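Local coordinates for protein internalin (Listeria monocytogenes serotype 4b, PDB 4FMZ) that probably takes part in bacterial adhesion to and invasion of host cells, presenting a curved leucine-rich-repeat surface to its partners, at residues A[123-128]-A[137-142]; A[146-151]-A[160-165]. All coordinates share one frame; numbering follows the deposited sequence.

Contact 1. Residues A[123-128]-A[137-142]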
ATOM      1  N   SER A 123      12.255 -11.553  -6.695  1.00 33.01           N
ATOM      2  CA  SER A 123      12.828 -12.000  -5.433  1.00 33.31           C
ATOM      3  C   SER A 123      14.140 -11.262  -5.154  1.00 38.74           C
ATOM      4  O   SER A 123      14.532 -11.153  -3.999  1.00 39.93           O
ATOM      5  CB  SER A 123      13.046 -13.508  -5.442  1.00 37.30           C
ATOM      6  OG  SER A 123      13.890 -13.890  -6.515  1.00 48.36           O
ATOM      7  N   ASP A 124      14.804 -10.744  -6.204  1.00 34.62           N
ATOM      8  CA  ASP A 124      16.051  -9.997  -6.089  1.00 34.54           C
ATOM      9  C   ASP A 124      15.833  -8.537  -6.522  1.00 36.35           C
ATOM     10  O   ASP A 124      15.711  -8.255  -7.718  1.00 35.74           O
ATOM     11  CB  ASP A 124      17.154 -10.676  -6.933  1.00 36.89           C
ATOM     12  CG  ASP A 124      18.521 -10.014  -6.895  1.00 46.27           C
ATOM     13  OD1 ASP A 124      18.693  -9.041  -6.130  1.00 48.83           O
ATOM     14  OD2 ASP A 124      19.419 -10.475  -7.624  1.00 50.49           O
ATOM     15  N   ILE A 125      15.794  -7.612  -5.551  1.00 29.86           N
ATOM     16  CA  ILE A 125      15.589  -6.193  -5.851  1.00 28.20           C
ATOM     17  C   ILE A 125      16.906  -5.391  -5.756  1.00 30.65           C
ATOM     18  O   ILE A 125      16.857  -4.159  -5.761  1.00 28.45           O
ATOM     19  CB  ILE A 125      14.454  -5.539  -5.025  1.00 30.32           C
ATOM     20  CG1 ILE A 125      14.668  -5.684  -3.495  1.00 31.11           C
ATOM     21  CG2 ILE A 125      13.092  -6.086  -5.463  1.00 30.72           C
ATOM     22  CD1 ILE A 125      14.010  -4.638  -2.680  1.00 31.57           C
ATOM     23  N   SER A 126      18.075  -6.072  -5.771  1.00 28.79           N
ATOM     24  CA  SER A 126      19.374  -5.375  -5.751  1.00 29.78           C
ATOM     25  C   SER A 126      19.518  -4.383  -6.944  1.00 32.85           C
ATOM     26  O   SER A 126      20.089  -3.313  -6.713  1.00 32.21           O
ATOM     27  CB  SER A 126      20.544  -6.350  -5.682  1.00 35.06           C
ATOM     28  OG  SER A 126      20.542  -7.246  -6.778  1.00 48.90           O
ATOM     29  N   PRO A 127      18.907  -4.583  -8.147  1.00 28.36           N
ATOM     30  CA  PRO A 127      19.029  -3.547  -9.199  1.00 28.80           C
ATOM     31  C   PRO A 127      18.363  -2.202  -8.838  1.00 32.30           C
ATOM     32  O   PRO A 127      18.587  -1.219  -9.533  1.00 32.09           O
ATOM     33  CB  PRO A 127      18.332  -4.178 -10.410  1.00 29.68           C
ATOM     34  CG  PRO A 127      18.386  -5.645 -10.162  1.00 33.79           C
ATOM     35  CD  PRO A 127      18.202  -5.771  -8.672  1.00 29.28           C
ATOM     36  N   LEU A 128      17.589  -2.141  -7.738  1.00 28.97           N
ATOM     37  CA  LEU A 128      16.949  -0.897  -7.277  1.00 27.81           C
ATOM     38  C   LEU A 128      17.867  -0.033  -6.396  1.00 30.23           C
ATOM     39  O   LEU A 128      17.497   1.097  -6.075  1.00 27.92           O
ATOM     40  CB  LEU A 128      15.681  -1.215  -6.463  1.00 26.74           C
ATOM     41  CG  LEU A 128      14.554  -1.975  -7.161  1.00 29.88           C
ATOM     42  CD1 LEU A 128      13.328  -2.055  -6.255  1.00 29.15           C
ATOM     43  CD2 LEU A 128      14.193  -1.336  -8.497  1.00 30.00           C
ATOM     44  N   LEU A 137       7.169   3.687  -4.459  1.00 22.43           N
ATOM     45  CA  LEU A 137       7.530   2.350  -4.888  1.00 21.27           C
ATOM     46  C   LEU A 137       6.475   1.339  -4.490  1.00 24.20           C
ATOM     47  O   LEU A 137       6.023   1.333  -3.351  1.00 24.46           O
ATOM     48  CB  LEU A 137       8.894   1.968  -4.290  1.00 21.25           C
ATOM     49  CG  LEU A 137       9.470   0.590  -4.655  1.00 25.03           C
ATOM     50  CD1 LEU A 137       9.828   0.504  -6.153  1.00 25.77           C
ATOM     51  CD2 LEU A 137      10.689   0.288  -3.790  1.00 24.28           C
ATOM     52  N   ASN A 138       6.095   0.472  -5.426  1.00 21.94           N
ATOM     53  CA  ASN A 138       5.108  -0.573  -5.167  1.00 20.60           C
ATOM     54  C   ASN A 138       5.696  -1.947  -5.502  1.00 25.29           C
ATOM     55  O   ASN A 138       5.862  -2.290  -6.683  1.00 25.37           O
ATOM     56  CB  ASN A 138       3.803  -0.330  -5.959  1.00 19.94           C
ATOM     57  CG  ASN A 138       2.692  -1.293  -5.598  1.00 26.66           C
ATOM     58  OD1 ASN A 138       2.881  -2.244  -4.832  1.00 25.94           O
ATOM     59  ND2 ASN A 138       1.509  -1.094  -6.172  1.00 23.97           N
ATOM     60  N   LEU A 139       5.982  -2.732  -4.459  1.00 21.78           N
ATOM     61  CA  LEU A 139       6.514  -4.101  -4.569  1.00 22.70           C
ATOM     62  C   LEU A 139       5.468  -5.142  -4.093  1.00 28.46           C
ATOM     63  O   LEU A 139       5.803  -6.310  -3.834  1.00 28.75           O
ATOM     64  CB  LEU A 139       7.818  -4.240  -3.757  1.00 22.52           C
ATOM     65  CG  LEU A 139       9.024  -3.421  -4.267  1.00 26.78           C
ATOM     66  CD1 LEU A 139      10.207  -3.566  -3.320  1.00 26.47           C
ATOM     67  CD2 LEU A 139       9.424  -3.833  -5.672  1.00 29.98           C
ATOM     68  N   GLY A 140       4.217  -4.703  -4.017  1.00 24.45           N
ATOM     69  CA  GLY A 140       3.102  -5.521  -3.563  1.00 23.86           C
ATOM     70  C   GLY A 140       2.914  -6.827  -4.306  1.00 27.00           C
ATOM     71  O   GLY A 140       3.045  -6.869  -5.525  1.00 26.70           O
ATOM     72  N   ALA A 141       2.606  -7.901  -3.568  1.00 23.82           N
ATOM     73  CA  ALA A 141       2.308  -9.248  -4.079  1.00 24.83           C
ATOM     74  C   ALA A 141       3.453  -9.884  -4.926  1.00 30.30           C
ATOM     75  O   ALA A 141       3.200 -10.622  -5.881  1.00 30.10           O
ATOM     76  CB  ALA A 141       0.998  -9.255  -4.857  1.00 25.19           C
ATOM     77  N   ASN A 142       4.701  -9.624  -4.535  1.00 26.59           N
ATOM     78  CA  ASN A 142       5.870 -10.324  -5.056  1.00 26.24           C
ATOM     79  C   ASN A 142       6.090 -11.358  -3.963  1.00 30.88           C
ATOM     80  O   ASN A 142       6.784 -11.090  -2.986  1.00 29.34           O
ATOM     81  CB  ASN A 142       7.051  -9.372  -5.299  1.00 23.95           C
ATOM     82  CG  ASN A 142       6.931  -8.637  -6.605  1.00 37.20           C
ATOM     83  OD1 ASN A 142       7.293  -9.155  -7.664  1.00 33.26           O
ATOM     84  ND2 ASN A 142       6.368  -7.437  -6.576  1.00 27.48           N
TER

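Contact 2. Residues A[146-151]-A[160-165]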
ATOM      1  N   SER A 146      11.943 -11.247   0.031  1.00 31.03           N
ATOM      2  CA  SER A 146      12.211 -11.279   1.478  1.00 31.48           C
ATOM      3  C   SER A 146      13.288 -10.276   1.907  1.00 35.95           C
ATOM      4  O   SER A 146      13.235  -9.782   3.032  1.00 36.27           O
ATOM      5  CB  SER A 146      12.608 -12.680   1.937  1.00 36.02           C
ATOM      6  OG  SER A 146      13.856 -13.074   1.393  1.00 44.06           O
ATOM      7  N   ASP A 147      14.273 -10.011   1.036  1.00 31.49           N
ATOM      8  CA  ASP A 147      15.397  -9.121   1.301  1.00 31.50           C
ATOM      9  C   ASP A 147      15.145  -7.687   0.776  1.00 32.80           C
ATOM     10  O   ASP A 147      15.271  -7.424  -0.429  1.00 31.15           O
ATOM     11  CB  ASP A 147      16.679  -9.706   0.681  1.00 34.02           C
ATOM     12  CG  ASP A 147      17.965  -8.989   1.040  1.00 39.73           C
ATOM     13  OD1 ASP A 147      17.892  -7.940   1.708  1.00 39.07           O
ATOM     14  OD2 ASP A 147      19.043  -9.471   0.635  1.00 46.33           O
ATOM     15  N   LEU A 148      14.850  -6.756   1.700  1.00 27.98           N
ATOM     16  CA  LEU A 148      14.605  -5.357   1.336  1.00 27.90           C
ATOM     17  C   LEU A 148      15.847  -4.466   1.460  1.00 31.69           C
ATOM     18  O   LEU A 148      15.718  -3.256   1.282  1.00 30.71           O
ATOM     19  CB  LEU A 148      13.484  -4.755   2.199  1.00 27.29           C
ATOM     20  CG  LEU A 148      12.082  -5.320   2.027  1.00 31.01           C
ATOM     21  CD1 LEU A 148      11.159  -4.688   3.015  1.00 30.52           C
ATOM     22  CD2 LEU A 148      11.544  -5.125   0.591  1.00 32.95           C
ATOM     23  N   SER A 149      17.047  -5.041   1.718  1.00 29.45           N
ATOM     24  CA  SER A 149      18.264  -4.237   1.921  1.00 30.28           C
ATOM     25  C   SER A 149      18.576  -3.269   0.747  1.00 33.02           C
ATOM     26  O   SER A 149      18.976  -2.141   1.050  1.00 30.80           O
ATOM     27  CB  SER A 149      19.477  -5.099   2.264  1.00 35.56           C
ATOM     28  OG  SER A 149      19.768  -6.072   1.272  1.00 47.18           O
ATOM     29  N   PRO A 150      18.298  -3.582  -0.554  1.00 29.93           N
ATOM     30  CA  PRO A 150      18.593  -2.601  -1.620  1.00 29.91           C
ATOM     31  C   PRO A 150      17.719  -1.329  -1.593  1.00 32.10           C
ATOM     32  O   PRO A 150      17.987  -0.412  -2.361  1.00 31.05           O
ATOM     33  CB  PRO A 150      18.347  -3.399  -2.904  1.00 31.49           C
ATOM     34  CG  PRO A 150      18.443  -4.831  -2.493  1.00 35.53           C
ATOM     35  CD  PRO A 150      17.851  -4.863  -1.139  1.00 31.04           C
ATOM     36  N   LEU A 151      16.704  -1.248  -0.712  1.00 29.23           N
ATOM     37  CA  LEU A 151      15.868  -0.041  -0.583  1.00 28.33           C
ATOM     38  C   LEU A 151      16.511   1.039   0.312  1.00 32.15           C
ATOM     39  O   LEU A 151      16.090   2.194   0.250  1.00 30.48           O
ATOM     40  CB  LEU A 151      14.495  -0.382   0.023  1.00 27.28           C
ATOM     41  CG  LEU A 151      13.596  -1.377  -0.694  1.00 30.58           C
ATOM     42  CD1 LEU A 151      12.206  -1.416  -0.043  1.00 30.94           C
ATOM     43  CD2 LEU A 151      13.479  -1.059  -2.160  1.00 29.55           C
ATOM     44  N   LEU A 160       5.528   3.614   0.078  1.00 23.19           N
ATOM     45  CA  LEU A 160       6.051   2.258  -0.076  1.00 21.84           C
ATOM     46  C   LEU A 160       5.003   1.189   0.222  1.00 24.64           C
ATOM     47  O   LEU A 160       4.380   1.220   1.284  1.00 22.93           O
ATOM     48  CB  LEU A 160       7.272   2.026   0.824  1.00 21.59           C
ATOM     49  CG  LEU A 160       7.930   0.625   0.777  1.00 25.26           C
ATOM     50  CD1 LEU A 160       8.454   0.280  -0.645  1.00 24.35           C
ATOM     51  CD2 LEU A 160       9.033   0.511   1.821  1.00 27.85           C
ATOM     52  N   THR A 161       4.880   0.203  -0.692  1.00 21.17           N
ATOM     53  CA  THR A 161       4.009  -0.967  -0.527  1.00 20.47           C
ATOM     54  C   THR A 161       4.829  -2.239  -0.729  1.00 24.89           C
ATOM     55  O   THR A 161       5.412  -2.430  -1.796  1.00 24.65           O
ATOM     56  CB  THR A 161       2.824  -0.925  -1.507  1.00 22.72           C
ATOM     57  OG1 THR A 161       2.105   0.291  -1.321  1.00 25.01           O
ATOM     58  CG2 THR A 161       1.880  -2.139  -1.356  1.00 18.32           C
ATOM     59  N   VAL A 162       4.873  -3.097   0.295  1.00 20.99           N
ATOM     60  CA  VAL A 162       5.515  -4.417   0.243  1.00 21.19           C
ATOM     61  C   VAL A 162       4.505  -5.353   0.900  1.00 24.00           C
ATOM     62  O   VAL A 162       4.293  -5.257   2.103  1.00 23.23           O
ATOM     63  CB  VAL A 162       6.932  -4.510   0.883  1.00 26.31           C
ATOM     64  CG1 VAL A 162       7.507  -5.919   0.715  1.00 26.52           C
ATOM     65  CG2 VAL A 162       7.895  -3.469   0.306  1.00 26.51           C
ATOM     66  N   THR A 163       3.810  -6.175   0.113  1.00 20.82           N
ATOM     67  CA  THR A 163       2.763  -7.046   0.665  1.00 20.74           C
ATOM     68  C   THR A 163       2.835  -8.476   0.169  1.00 26.04           C
ATOM     69  O   THR A 163       3.426  -8.735  -0.880  1.00 25.76           O
ATOM     70  CB  THR A 163       1.357  -6.496   0.308  1.00 25.16           C
ATOM     71  OG1 THR A 163       1.209  -6.492  -1.113  1.00 25.69           O
ATOM     72  CG2 THR A 163       1.083  -5.096   0.882  1.00 22.92           C
ATOM     73  N   GLU A 164       2.156  -9.400   0.896  1.00 23.79           N
ATOM     74  CA  GLU A 164       1.974 -10.820   0.546  1.00 24.14           C
ATOM     75  C   GLU A 164       3.292 -11.529   0.216  1.00 30.55           C
ATOM     76  O   GLU A 164       3.332 -12.379  -0.684  1.00 32.16           O
ATOM     77  CB  GLU A 164       1.017 -10.936  -0.652  1.00 25.45           C
ATOM     78  CG  GLU A 164      -0.373 -10.400  -0.378  1.00 32.13           C
ATOM     79  CD  GLU A 164      -1.267 -10.483  -1.597  1.00 45.10           C
ATOM     80  OE1 GLU A 164      -1.481 -11.603  -2.113  1.00 47.26           O
ATOM     81  OE2 GLU A 164      -1.739  -9.419  -2.047  1.00 35.55           O
ATOM     82  N   SER A 165       4.360 -11.167   0.922  1.00 25.73           N
ATOM     83  CA  SER A 165       5.695 -11.682   0.642  1.00 26.18           C
ATOM     84  C   SER A 165       6.293 -12.465   1.817  1.00 29.64           C
ATOM     85  O   SER A 165       5.629 -12.695   2.827  1.00 29.53           O
ATOM     86  CB  SER A 165       6.618 -10.520   0.280  1.00 27.42           C
ATOM     87  OG  SER A 165       6.919  -9.763   1.440  1.00 29.99           O
TER

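Contact 1. Residues A[123-128]-A[137-142]
Asp124 OD1, gripped twice by Ser126, secures the turn from which Ile125 reaches across to Leu139. The hydroxyl OG of Ser126 donates to Asp124 OD1 at 2.7 Å on the syn side, and the backbone N of Ser126 follows at 3.1 Å from above the carboxylate plane. Both donors come from the same face, and the backbone bond closes an Asx turn. A 3-10 bond from Leu128 N to Ile125 O continues the turn, so that Ile125 and Leu128 present their side chains to the strand side together. Ile125 CG1 is tucked between the backbone N and the carbonyl carbon (chi1 56°), which carries CD1 inward to within 4.0 Å of Leu139 CD1; the two side chains meet at a slant. Three residues further on, Leu128 CD1 faces the pair of leucines, 4.3 Å from both Leu137 CD2 and Leu139 CD2.

Asparagine amides shape the chain where it leaves the strand. Asn138 OD1 takes the N-H of Gly140 at 2.9 Å in a second Asx turn, while Asn142 ND2 donates almost straight (171°) to Leu139 O, above that carbonyl's plane, across a type II turn. The same ND2 also binds Leu117 O, and Asn142 OD1 receives Ile122 N, consistent with a rung of the asparagine ladder familiar from leucine-rich repeats. The chemistry thus divides cleanly: hydrogen bonds shape each segment and tie the chain after the strand to the preceding turn of the solenoid, while methyl contacts alone bring the two segments together.

Contact 2. Residues A[146-151]-A[160-165]
Leu148 meets Val162 tip to tip, and its side chain can be followed inward atom by atom. CB points toward the strand segment but is still 6.0 Å from Val162 CG2. CG lies anti to the carbonyl carbon (chi1 -66°), which extends the chain toward the valine without yet touching it. Of the two terminal methyls, CD2 makes the main contact, resting against both valine branches, with Val162 CG2 at 4.0 Å and Val162 CG1 at 4.1 Å; CD1 follows more loosely, 4.4 Å from Val162 CG2. Leu148 also packs on Val167 and Ile173, so that the next turn of the chain helps to enclose it.

Leu151 and Leu160 form a second end-on pair, in which Leu151 CD1 approaches the two methyls of Leu160 equally, at 4.2 Å from Leu160 CD1 and CD2. The spacing of the two leucines on the loop side is set by a short 3-10 turn, overlapped at its start by an Asx turn in which Asp147 OD1 accepts both the backbone N and the hydroxyl of Ser149; the hydroxyl bond, from Ser149 OG to Asp147 OD1, measures 2.7 Å. Alternate apolar residues along the strand and just past it, facing others from a 3-10 turn on the far side of the coil, are the hallmark of the leucine-rich-repeat solenoid, here with 3-10 turns on the convex side, as in other internalins.

Contacts 1 and 2 repeat the same loop-to-next-strand packing in successive coils of one solenoid, with centres about 6 Å apart. Their strands, 136-138 and 159-161, run parallel as neighbours: just past strand 136-138 Leu139 N probably donates to Thr161 O at 2.7 Å, and further on Ala141 N probably does the same to Thr163 O at 2.9 Å. On the opposite side of the coil, Ile125 O packs against Pro150 CB at 3.3 Å. Between these layers Leu151 of contact 2 touches Ile125 and Leu137 of contact 1, merging the two apolar clusters into a continuous core. Neither contact includes a ligand; as in related internalins, partner binding would be expected on the concave strand face.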